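Local coordinates for protein phosphoribosylaminoimidazole-succinocarboxamide synthase (Pyrococcus horikoshii, PDB 4O7Y) that catalyses the ATP-dependent joining of L-aspartate to a carboxylated aminoimidazole ribonucleotide, giving SAICAR on the de novo purine pathway, at residues L83-L88 / K175-K180; L88-R93 / V117-K122. All coordinates share one frame; numbering follows the deposited sequence. Where two conformers were deposited one is given.

From the N terminus, the chain enters strand 84-93 at L83-L88 and runs on into L88-R93, so this one strand serves both contacts, with 111-121 along one edge and 169-180 along the other. The first return is V117-K122, which closes interaction 2 after a loop of 23 residues without helix. The chain then runs through helix 143-165 before K175-K180 closes the wider loop of interaction 1, so the smaller loop lies within the larger. Leu-88 belongs to both. The contacts also touch directly: Leu-176 N probably bonds to Val-90 O at 2.8 Å, and Lys-122 N to Pro-87 O at 2.9 Å. Together they build part of one antiparallel sheet beside the bound cytidine monophosphate.

Interaction 1 (L83-L88 / K175-K180); sequences LDMYPL and KLEFGK. With C5P (cytidine-5'-monophosphate), chain B.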
ATOM      1  N   LEU A  83     -12.297 -22.632   7.902  1.00 23.22           N
ATOM      2  CA  LEU A  83     -10.905 -22.365   7.568  1.00 22.11           C
ATOM      3  C   LEU A  83     -10.317 -21.442   8.582  1.00 21.92           C
ATOM      4  O   LEU A  83     -11.034 -20.698   9.238  1.00 24.91           O
ATOM      5  CB  LEU A  83     -10.813 -21.665   6.219  1.00 20.99           C
ATOM      6  CG  LEU A  83     -11.375 -22.352   4.986  1.00 20.50           C
ATOM      7  CD1 LEU A  83     -11.459 -21.354   3.838  1.00 20.12           C
ATOM      8  CD2 LEU A  83     -10.553 -23.580   4.600  1.00 20.10           C
ATOM      9  N   ASP A  84      -8.995 -21.473   8.660  1.00 21.71           N
ATOM     10  CA  ASP A  84      -8.229 -20.463   9.387  0.50 21.53           C
ATOM     11  C   ASP A  84      -8.085 -19.268   8.434  1.00 20.61           C
ATOM     12  O   ASP A  84      -7.287 -19.299   7.479  1.00 19.15           O
ATOM     13  CB  ASP A  84      -6.841 -21.007   9.774  0.50 22.07           C
ATOM     14  CG  ASP A  84      -6.853 -21.870  11.047  0.50 23.02           C
ATOM     15  OD1 ASP A  84      -7.895 -22.022  11.711  0.50 23.47           O
ATOM     16  OD2 ASP A  84      -5.780 -22.386  11.401  0.50 23.84           O
ATOM     17  N   MET A  85      -8.898 -18.233   8.676  1.00 20.55           N
ATOM     18  CA  MET A  85      -8.974 -17.058   7.808  1.00 20.60           C
ATOM     19  C   MET A  85      -7.745 -16.198   7.835  1.00 19.45           C
ATOM     20  O   MET A  85      -7.139 -15.962   8.877  1.00 17.64           O
ATOM     21  CB  MET A  85     -10.251 -16.212   8.043  1.00 25.08           C
ATOM     22  CG  MET A  85     -11.555 -16.957   7.732  1.00 27.77           C
ATOM     23  SD  MET A  85     -11.796 -17.495   6.008  1.00 31.45           S
ATOM     24  CE  MET A  85     -11.890 -15.851   5.274  1.00 29.97           C
ATOM     25  N   TYR A  86      -7.331 -15.764   6.659  1.00 19.20           N
ATOM     26  CA  TYR A  86      -6.274 -14.735   6.580  1.00 19.12           C
ATOM     27  C   TYR A  86      -6.957 -13.428   6.819  1.00 18.52           C
ATOM     28  O   TYR A  86      -8.057 -13.212   6.294  1.00 19.22           O
ATOM     29  CB  TYR A  86      -5.650 -14.685   5.201  1.00 17.79           C
ATOM     30  CG  TYR A  86      -4.716 -15.812   4.896  1.00 17.98           C
ATOM     31  CD1 TYR A  86      -3.418 -15.822   5.413  1.00 18.20           C
ATOM     32  CD2 TYR A  86      -5.117 -16.871   4.079  1.00 18.23           C
ATOM     33  CE1 TYR A  86      -2.545 -16.877   5.127  1.00 18.35           C
ATOM     34  CE2 TYR A  86      -4.249 -17.906   3.772  1.00 18.83           C
ATOM     35  CZ  TYR A  86      -2.952 -17.894   4.283  1.00 18.58           C
ATOM     36  OH  TYR A  86      -2.081 -18.941   4.002  1.00 19.01           O
ATOM     37  N   PRO A  87      -6.322 -12.534   7.588  1.00 19.12           N
ATOM     38  CA  PRO A  87      -6.961 -11.242   7.827  1.00 18.18           C
ATOM     39  C   PRO A  87      -6.728 -10.264   6.661  1.00 17.46           C
ATOM     40  O   PRO A  87      -6.200  -9.166   6.864  1.00 17.35           O
ATOM     41  CB  PRO A  87      -6.267 -10.761   9.110  1.00 18.75           C
ATOM     42  CG  PRO A  87      -4.881 -11.289   8.969  1.00 19.81           C
ATOM     43  CD  PRO A  87      -4.988 -12.615   8.233  1.00 19.05           C
ATOM     44  N   LEU A  88      -7.157 -10.654   5.463  1.00 16.91           N
ATOM     45  CA  LEU A  88      -6.921  -9.890   4.234  1.00 15.99           C
ATOM     46  C   LEU A  88      -8.176  -9.701   3.446  1.00 16.44           C
ATOM     47  O   LEU A  88      -9.060 -10.571   3.407  1.00 16.25           O
ATOM     48  CB  LEU A  88      -5.930 -10.621   3.305  1.00 15.88           C
ATOM     49  CG  LEU A  88      -4.508 -10.878   3.862  1.00 15.86           C
ATOM     50  CD1 LEU A  88      -3.736 -11.815   2.917  1.00 17.47           C
ATOM     51  CD2 LEU A  88      -3.752  -9.583   4.095  1.00 14.70           C
ATOM     52  N   LYS A 175     -13.387  -7.989  -4.769  1.00 14.81           N
ATOM     53  CA  LYS A 175     -12.677  -8.307  -3.543  1.00 14.53           C
ATOM     54  C   LYS A 175     -12.872  -9.800  -3.225  1.00 14.62           C
ATOM     55  O   LYS A 175     -14.005 -10.332  -3.300  1.00 14.02           O
ATOM     56  CB  LYS A 175     -13.196  -7.458  -2.382  1.00 15.75           C
ATOM     57  CG  LYS A 175     -12.471  -7.678  -1.039  1.00 17.41           C
ATOM     58  CD  LYS A 175     -13.110  -8.802  -0.201  1.00 18.96           C
ATOM     59  CE  LYS A 175     -14.492  -8.407   0.365  1.00 19.82           C
ATOM     60  NZ  LYS A 175     -15.160  -9.592   1.016  1.00 19.27           N
ATOM     61  N   LEU A 176     -11.763 -10.428  -2.823  1.00 13.19           N
ATOM     62  CA  LEU A 176     -11.714 -11.800  -2.374  1.00 13.56           C
ATOM     63  C   LEU A 176     -11.167 -11.924  -0.950  1.00 13.45           C
ATOM     64  O   LEU A 176     -10.411 -11.050  -0.461  1.00 12.22           O
ATOM     65  CB  LEU A 176     -10.791 -12.635  -3.290  1.00 13.30           C
ATOM     66  CG  LEU A 176     -11.171 -12.786  -4.768  1.00 13.69           C
ATOM     67  CD1 LEU A 176     -10.121 -13.669  -5.450  1.00 14.16           C
ATOM     68  CD2 LEU A 176     -12.584 -13.360  -4.967  1.00 13.38           C
ATOM     69  N   GLU A 177     -11.531 -13.034  -0.302  1.00 14.79           N
ATOM     70  CA  GLU A 177     -10.955 -13.399   1.000  1.00 14.19           C
ATOM     71  C   GLU A 177     -10.561 -14.869   0.982  1.00 15.32           C
ATOM     72  O   GLU A 177     -11.096 -15.675   0.194  1.00 16.11           O
ATOM     73  CB  GLU A 177     -11.920 -13.102   2.147  1.00 15.86           C
ATOM     74  CG  GLU A 177     -12.402 -11.646   2.203  1.00 16.78           C
ATOM     75  CD  GLU A 177     -13.149 -11.313   3.488  1.00 18.87           C
ATOM     76  OE1 GLU A 177     -13.070 -12.060   4.480  1.00 20.14           O
ATOM     77  OE2 GLU A 177     -13.792 -10.275   3.519  1.00 20.14           O
ATOM     78  N   PHE A 178      -9.606 -15.226   1.827  1.00 14.03           N
ATOM     79  CA  PHE A 178      -8.998 -16.543   1.758  1.00 14.79           C
ATOM     80  C   PHE A 178      -8.780 -17.050   3.168  1.00 14.76           C
ATOM     81  O   PHE A 178      -8.636 -16.260   4.104  1.00 14.13           O
ATOM     82  CB  PHE A 178      -7.617 -16.494   1.076  1.00 15.08           C
ATOM     83  CG  PHE A 178      -7.653 -16.152  -0.393  1.00 16.13           C
ATOM     84  CD1 PHE A 178      -7.700 -17.171  -1.357  1.00 15.77           C
ATOM     85  CD2 PHE A 178      -7.638 -14.810  -0.816  1.00 15.51           C
ATOM     86  CE1 PHE A 178      -7.712 -16.882  -2.715  1.00 16.89           C
ATOM     87  CE2 PHE A 178      -7.674 -14.513  -2.176  1.00 15.29           C
ATOM     88  CZ  PHE A 178      -7.712 -15.548  -3.128  1.00 15.73           C
ATOM     89  N   GLY A 179      -8.686 -18.376   3.294  1.00 15.72           N
ATOM     90  CA  GLY A 179      -8.180 -18.994   4.507  1.00 16.47           C
ATOM     91  C   GLY A 179      -7.420 -20.276   4.203  1.00 18.85           C
ATOM     92  O   GLY A 179      -7.311 -20.703   3.038  1.00 19.67           O
ATOM     93  N   LYS A 180      -6.902 -20.897   5.254  1.00 20.12           N
ATOM     94  CA  LYS A 180      -6.192 -22.158   5.121  1.00 21.95           C
ATOM     95  C   LYS A 180      -7.007 -23.312   5.676  1.00 21.60           C
ATOM     96  O   LYS A 180      -7.579 -23.192   6.755  1.00 21.53           O
ATOM     97  CB  LYS A 180      -4.861 -22.094   5.848  1.00 23.08           C
ATOM     98  CG  LYS A 180      -3.680 -21.953   4.928  1.00 26.17           C
ATOM     99  CD  LYS A 180      -2.393 -22.371   5.630  1.00 29.21           C
ATOM    100  CE  LYS A 180      -1.865 -21.282   6.540  1.00 28.97           C
ATOM    101  NZ  LYS A 180      -0.367 -21.278   6.464  1.00 30.92           N
TER
HETATM  102  O3P C5P B 301     -11.211  -0.080  -2.947  1.00 20.52           O
HETATM  103  P   C5P B 301     -12.637   0.180  -3.442  1.00 22.11           P
HETATM  104  O1P C5P B 301     -13.550   0.758  -2.400  1.00 18.69           O
HETATM  105  O2P C5P B 301     -12.649   0.903  -4.769  1.00 20.23           O
HETATM  106  O5' C5P B 301     -13.309  -1.218  -3.743  1.00 21.04           O
HETATM  107  C5' C5P B 301     -12.668  -2.182  -4.623  1.00 21.75           C
HETATM  108  C4' C5P B 301     -13.592  -3.383  -4.883  1.00 23.21           C
HETATM  109  O4' C5P B 301     -13.539  -4.232  -3.735  1.00 25.67           O
HETATM  110  C3' C5P B 301     -15.084  -3.037  -5.066  1.00 24.60           C
HETATM  111  O3' C5P B 301     -15.685  -3.998  -5.945  1.00 20.78           O
HETATM  112  C2' C5P B 301     -15.697  -3.200  -3.694  1.00 25.30           C
HETATM  113  O2' C5P B 301     -17.084  -3.568  -3.770  1.00 27.94           O
HETATM  114  C1' C5P B 301     -14.839  -4.321  -3.122  1.00 26.61           C
HETATM  115  N1  C5P B 301     -14.707  -4.249  -1.659  1.00 29.95           N
HETATM  116  C2  C5P B 301     -15.447  -5.154  -0.828  1.00 27.69           C
HETATM  117  N3  C5P B 301     -15.322  -5.089   0.524  1.00 28.16           N
HETATM  118  C4  C5P B 301     -14.493  -4.174   1.080  1.00 31.24           C
HETATM  119  C5  C5P B 301     -13.770  -3.264   0.293  1.00 32.53           C
HETATM  120  C6  C5P B 301     -13.887  -3.323  -1.095  1.00 32.32           C
HETATM  121  O2  C5P B 301     -16.201  -6.007  -1.337  1.00 22.93           O
HETATM  122  N4  C5P B 301     -14.372  -4.116   2.427  1.00 32.35           N
HETATM  123  O   HOH W   1      -8.447 -13.281   3.528  1.00 17.66           O
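The Tyr-86 ring lies with its edge against Phe-178 O, and Gly-179 CA is set obliquely beside it, 3.8 Å from Tyr-86 CD2. With CG beside the backbone N (chi1 -75°), the ring edge is brought against the same Phe-178 O that accepts from Tyr-86 N (2.9 Å). Further out, the Lys-180 chain passes obliquely by the phenol, Lys-180 CE lying 3.5 Å from Tyr-86 OH; both polar ends are held by Glu-145. On the other side of the strand pair Met-85, bent at chi2 and chi3, folds its CE back to within 3.5 Å of Phe-178 O. Backbone pairing is antiparallel: Asp-84 and Lys-180 exchange two hydrogen bonds, and Met-85 faces Gly-179 with their CA atoms just 3.9 Å apart. These strands belong to the large antiparallel sheet of the SAICAR synthetase fold, and here the ladder breaks: Pro-87, centre of an inverse gamma turn, is turned away, and a water accepts from Phe-178 N (2.8 Å) close to the carbonyls of Tyr-86 and Leu-88. Past the break, Lys-175 NZ bridges to Glu-177 OE2 (2.9 Å) and Asp-190, while Lys-175 CE touches O2 of the cytosine at 3.4 Å.

Interaction 2 (L88-R93 / V117-K122); sequences LEVVVR and VELYYK. With C5P (cytidine-5'-monophosphate), chain B.
The Glu-118 carboxylate is gripped through one oxygen from both faces: Arg-93 NH1 reaches OE1 at 2.9 Å from one, and Tyr-120 OH donates to OE1 at 2.6 Å from the other. Guanidinium and carboxylate planes are 59° apart. Phosphate oxygens of the cytidine monophosphate lie at the guanidinium edge, with NH1 donating almost straight to O3P (171°) and NH2 to O2P at 2.7 Å; a bend at chi3 (71°) swings the NH1/NH2 edge of Arg-93 round to the phosphate, with Glu-118 OE1 near that edge. The Tyr-120 ring has Glu-89 O and Glu-118 OE1 at its edge, while Val-91 CG2 comes obliquely to 3.7 Å from Tyr-120 CE2. An alanine in place of Glu-118 removes this shared acceptor; the guanidinium would probably be freer to turn away from the phosphate, and the Tyr-120 hydroxyl left without this partner. The backbones form an antiparallel ladder, Glu-89 with Tyr-120 and Val-91 with Glu-118 being the hydrogen-bonded pairs. The face bearing these four residues lines the nucleotide pocket, consistent with a site for the phosphoribosyl substrate. Glu-89 OE2 comes within 2.6 Å of the cytosine N4. Lys-122 crosses this side chain at about a right angle, Lys-122 CG 3.3 Å from Glu-89 OE1; the salt bridge from Lys-122 NZ to Glu-89 OE1 is long (3.8 Å). On the opposite face Val-90 CG1 lies alongside Val-117 CG1 (3.9 Å).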
ATOM      1  N   LEU A  88      -7.157 -10.654   5.463  1.00 16.91           N
ATOM      2  CA  LEU A  88      -6.921  -9.890   4.234  1.00 15.99           C
ATOM      3  C   LEU A  88      -8.176  -9.701   3.446  1.00 16.44           C
ATOM      4  O   LEU A  88      -9.060 -10.571   3.407  1.00 16.25           O
ATOM      5  CB  LEU A  88      -5.930 -10.621   3.305  1.00 15.88           C
ATOM      6  CG  LEU A  88      -4.508 -10.878   3.862  1.00 15.86           C
ATOM      7  CD1 LEU A  88      -3.736 -11.815   2.917  1.00 17.47           C
ATOM      8  CD2 LEU A  88      -3.752  -9.583   4.095  1.00 14.70           C
ATOM      9  N   GLU A  89      -8.230  -8.560   2.771  1.00 16.84           N
ATOM     10  CA  GLU A  89      -9.134  -8.394   1.659  1.00 16.78           C
ATOM     11  C   GLU A  89      -8.244  -8.201   0.454  1.00 16.71           C
ATOM     12  O   GLU A  89      -7.325  -7.359   0.465  1.00 15.45           O
ATOM     13  CB  GLU A  89     -10.064  -7.219   1.911  1.00 19.20           C
ATOM     14  CG  GLU A  89     -11.024  -7.554   3.058  1.00 23.08           C
ATOM     15  CD  GLU A  89     -12.000  -6.444   3.354  1.00 26.95           C
ATOM     16  OE1 GLU A  89     -12.607  -6.443   4.439  1.00 27.82           O
ATOM     17  OE2 GLU A  89     -12.167  -5.564   2.488  1.00 31.78           O
ATOM     18  N   VAL A  90      -8.453  -9.053  -0.548  1.00 15.91           N
ATOM     19  CA  VAL A  90      -7.566  -9.100  -1.712  1.00 14.39           C
ATOM     20  C   VAL A  90      -8.353  -8.540  -2.877  1.00 14.36           C
ATOM     21  O   VAL A  90      -9.388  -9.089  -3.259  1.00 15.55           O
ATOM     22  CB  VAL A  90      -7.049 -10.534  -2.005  1.00 14.79           C
ATOM     23  CG1 VAL A  90      -6.100 -10.520  -3.196  1.00 14.43           C
ATOM     24  CG2 VAL A  90      -6.340 -11.119  -0.774  1.00 14.19           C
ATOM     25  N   VAL A  91      -7.904  -7.402  -3.404  1.00 14.53           N
ATOM     26  CA  VAL A  91      -8.683  -6.676  -4.403  1.00 14.48           C
ATOM     27  C   VAL A  91      -7.966  -6.747  -5.766  1.00 14.96           C
ATOM     28  O   VAL A  91      -6.784  -6.411  -5.866  1.00 15.08           O
ATOM     29  CB  VAL A  91      -8.902  -5.200  -3.977  1.00 14.12           C
ATOM     30  CG1 VAL A  91      -9.535  -4.371  -5.100  1.00 13.18           C
ATOM     31  CG2 VAL A  91      -9.766  -5.104  -2.713  1.00 13.54           C
ATOM     32  N   VAL A  92      -8.683  -7.180  -6.795  1.00 15.09           N
ATOM     33  CA  VAL A  92      -8.141  -7.262  -8.160  1.00 15.46           C
ATOM     34  C   VAL A  92      -8.890  -6.214  -8.983  1.00 15.60           C
ATOM     35  O   VAL A  92     -10.106  -6.142  -8.901  1.00 16.23           O
ATOM     36  CB  VAL A  92      -8.358  -8.658  -8.784  1.00 15.47           C
ATOM     37  CG1 VAL A  92      -7.704  -8.746 -10.155  1.00 14.20           C
ATOM     38  CG2 VAL A  92      -7.814  -9.738  -7.875  1.00 14.40           C
ATOM     39  N   ARG A  93      -8.154  -5.407  -9.753  1.00 15.80           N
ATOM     40  CA  ARG A  93      -8.746  -4.296 -10.501  1.00 15.94           C
ATOM     41  C   ARG A  93      -8.328  -4.346 -11.987  1.00 16.39           C
ATOM     42  O   ARG A  93      -7.147  -4.467 -12.302  1.00 15.13           O
ATOM     43  CB  ARG A  93      -8.354  -2.964  -9.841  0.50 16.37           C
ATOM     44  CG  ARG A  93      -8.182  -3.073  -8.319  0.50 16.63           C
ATOM     45  CD  ARG A  93      -7.931  -1.741  -7.618  0.50 17.06           C
ATOM     46  NE  ARG A  93      -9.140  -0.938  -7.613  0.50 16.94           N
ATOM     47  CZ  ARG A  93      -9.817  -0.530  -6.541  0.50 16.86           C
ATOM     48  NH1 ARG A  93      -9.408  -0.789  -5.294  0.50 15.38           N
ATOM     49  NH2 ARG A  93     -10.915   0.193  -6.737  0.50 16.25           N
ATOM     50  N   VAL A 117      -3.322  -5.894  -8.225  1.00 14.83           N
ATOM     51  CA  VAL A 117      -3.799  -6.649  -7.044  1.00 14.44           C
ATOM     52  C   VAL A 117      -3.450  -5.764  -5.847  1.00 15.42           C
ATOM     53  O   VAL A 117      -2.304  -5.264  -5.755  1.00 15.46           O
ATOM     54  CB  VAL A 117      -3.088  -8.008  -6.875  1.00 14.73           C
ATOM     55  CG1 VAL A 117      -3.657  -8.777  -5.690  1.00 14.45           C
ATOM     56  CG2 VAL A 117      -3.173  -8.844  -8.163  1.00 13.91           C
ATOM     57  N   GLU A 118      -4.412  -5.536  -4.954  1.00 14.51           N
ATOM     58  CA  GLU A 118      -4.146  -4.756  -3.746  1.00 14.60           C
ATOM     59  C   GLU A 118      -4.482  -5.593  -2.521  1.00 15.17           C
ATOM     60  O   GLU A 118      -5.486  -6.324  -2.517  1.00 14.72           O
ATOM     61  CB  GLU A 118      -4.956  -3.454  -3.701  1.00 14.66           C
ATOM     62  CG  GLU A 118      -4.714  -2.484  -4.855  1.00 15.58           C
ATOM     63  CD  GLU A 118      -5.693  -1.308  -4.864  1.00 16.19           C
ATOM     64  OE1 GLU A 118      -6.796  -1.422  -4.289  1.00 15.86           O
ATOM     65  OE2 GLU A 118      -5.370  -0.259  -5.461  1.00 15.92           O
ATOM     66  N   LEU A 119      -3.620  -5.507  -1.501  1.00 14.21           N
ATOM     67  CA  LEU A 119      -3.855  -6.184  -0.218  1.00 13.92           C
ATOM     68  C   LEU A 119      -4.304  -5.166   0.803  1.00 14.43           C
ATOM     69  O   LEU A 119      -3.658  -4.127   0.920  1.00 12.84           O
ATOM     70  CB  LEU A 119      -2.574  -6.841   0.293  1.00 13.66           C
ATOM     71  CG  LEU A 119      -1.938  -7.783  -0.749  1.00 13.93           C
ATOM     72  CD1 LEU A 119      -0.541  -8.231  -0.332  1.00 14.29           C
ATOM     73  CD2 LEU A 119      -2.870  -8.977  -0.996  1.00 14.23           C
ATOM     74  N   TYR A 120      -5.378  -5.495   1.539  1.00 14.41           N
ATOM     75  CA  TYR A 120      -5.924  -4.652   2.612  1.00 15.33           C
ATOM     76  C   TYR A 120      -5.935  -5.482   3.896  1.00 16.34           C
ATOM     77  O   TYR A 120      -6.338  -6.632   3.895  1.00 16.25           O
ATOM     78  CB  TYR A 120      -7.341  -4.144   2.311  1.00 14.64           C
ATOM     79  CG  TYR A 120      -7.358  -3.146   1.186  1.00 15.48           C
ATOM     80  CD1 TYR A 120      -7.250  -1.778   1.438  1.00 15.50           C
ATOM     81  CD2 TYR A 120      -7.430  -3.580  -0.138  1.00 14.95           C
ATOM     82  CE1 TYR A 120      -7.212  -0.851   0.391  1.00 16.05           C
ATOM     83  CE2 TYR A 120      -7.420  -2.668  -1.188  1.00 16.58           C
ATOM     84  CZ  TYR A 120      -7.313  -1.303  -0.915  1.00 16.54           C
ATOM     85  OH  TYR A 120      -7.279  -0.407  -1.969  1.00 17.20           O
ATOM     86  N   TYR A 121      -5.444  -4.895   4.968  1.00 16.56           N
ATOM     87  CA  TYR A 121      -5.430  -5.563   6.243  1.00 18.10           C
ATOM     88  C   TYR A 121      -6.836  -5.449   6.874  1.00 19.10           C
ATOM     89  O   TYR A 121      -7.316  -4.350   7.148  1.00 18.66           O
ATOM     90  CB  TYR A 121      -4.342  -4.946   7.116  1.00 19.22           C
ATOM     91  CG  TYR A 121      -4.340  -5.404   8.564  1.00 20.46           C
ATOM     92  CD1 TYR A 121      -4.719  -6.712   8.921  1.00 20.81           C
ATOM     93  CD2 TYR A 121      -3.941  -4.533   9.568  1.00 21.50           C
ATOM     94  CE1 TYR A 121      -4.702  -7.130  10.245  1.00 22.96           C
ATOM     95  CE2 TYR A 121      -3.929  -4.938  10.890  1.00 23.35           C
ATOM     96  CZ  TYR A 121      -4.320  -6.227  11.220  1.00 23.74           C
ATOM     97  OH  TYR A 121      -4.310  -6.598  12.527  1.00 26.26           O
ATOM     98  N   LYS A 122      -7.510  -6.584   7.042  1.00 21.40           N
ATOM     99  CA  LYS A 122      -8.823  -6.595   7.703  1.00 23.86           C
ATOM    100  C   LYS A 122      -8.692  -6.240   9.169  1.00 25.04           C
ATOM    101  O   LYS A 122      -8.249  -7.063   9.974  1.00 26.74           O
ATOM    102  CB  LYS A 122      -9.478  -7.956   7.566  1.00 26.22           C
ATOM    103  CG  LYS A 122     -10.474  -8.028   6.448  1.00 27.88           C
ATOM    104  CD  LYS A 122     -11.003  -9.446   6.286  1.00 29.69           C
ATOM    105  CE  LYS A 122     -11.985  -9.787   7.374  1.00 30.05           C
ATOM    106  NZ  LYS A 122     -13.258  -9.058   7.153  1.00 34.22           N
TER
HETATM  107  O3P C5P B 301     -11.211  -0.080  -2.947  1.00 20.52           O
HETATM  108  P   C5P B 301     -12.637   0.180  -3.442  1.00 22.11           P
HETATM  109  O1P C5P B 301     -13.550   0.758  -2.400  1.00 18.69           O
HETATM  110  O2P C5P B 301     -12.649   0.903  -4.769  1.00 20.23           O
HETATM  111  O5' C5P B 301     -13.309  -1.218  -3.743  1.00 21.04           O
HETATM  112  C5' C5P B 301     -12.668  -2.182  -4.623  1.00 21.75           C
HETATM  113  C4' C5P B 301     -13.592  -3.383  -4.883  1.00 23.21           C
HETATM  114  O4' C5P B 301     -13.539  -4.232  -3.735  1.00 25.67           O
HETATM  115  C3' C5P B 301     -15.084  -3.037  -5.066  1.00 24.60           C
HETATM  116  O3' C5P B 301     -15.685  -3.998  -5.945  1.00 20.78           O
HETATM  117  C2' C5P B 301     -15.697  -3.200  -3.694  1.00 25.30           C
HETATM  118  O2' C5P B 301     -17.084  -3.568  -3.770  1.00 27.94           O
HETATM  119  C1' C5P B 301     -14.839  -4.321  -3.122  1.00 26.61           C
HETATM  120  N1  C5P B 301     -14.707  -4.249  -1.659  1.00 29.95           N
HETATM  121  C2  C5P B 301     -15.447  -5.154  -0.828  1.00 27.69           C
HETATM  122  N3  C5P B 301     -15.322  -5.089   0.524  1.00 28.16           N
HETATM  123  C4  C5P B 301     -14.493  -4.174   1.080  1.00 31.24           C
HETATM  124  C5  C5P B 301     -13.770  -3.264   0.293  1.00 32.53           C
HETATM  125  C6  C5P B 301     -13.887  -3.323  -1.095  1.00 32.32           C
HETATM  126  O2  C5P B 301     -16.201  -6.007  -1.337  1.00 22.93           O
HETATM  127  N4  C5P B 301     -14.372  -4.116   2.427  1.00 32.35           N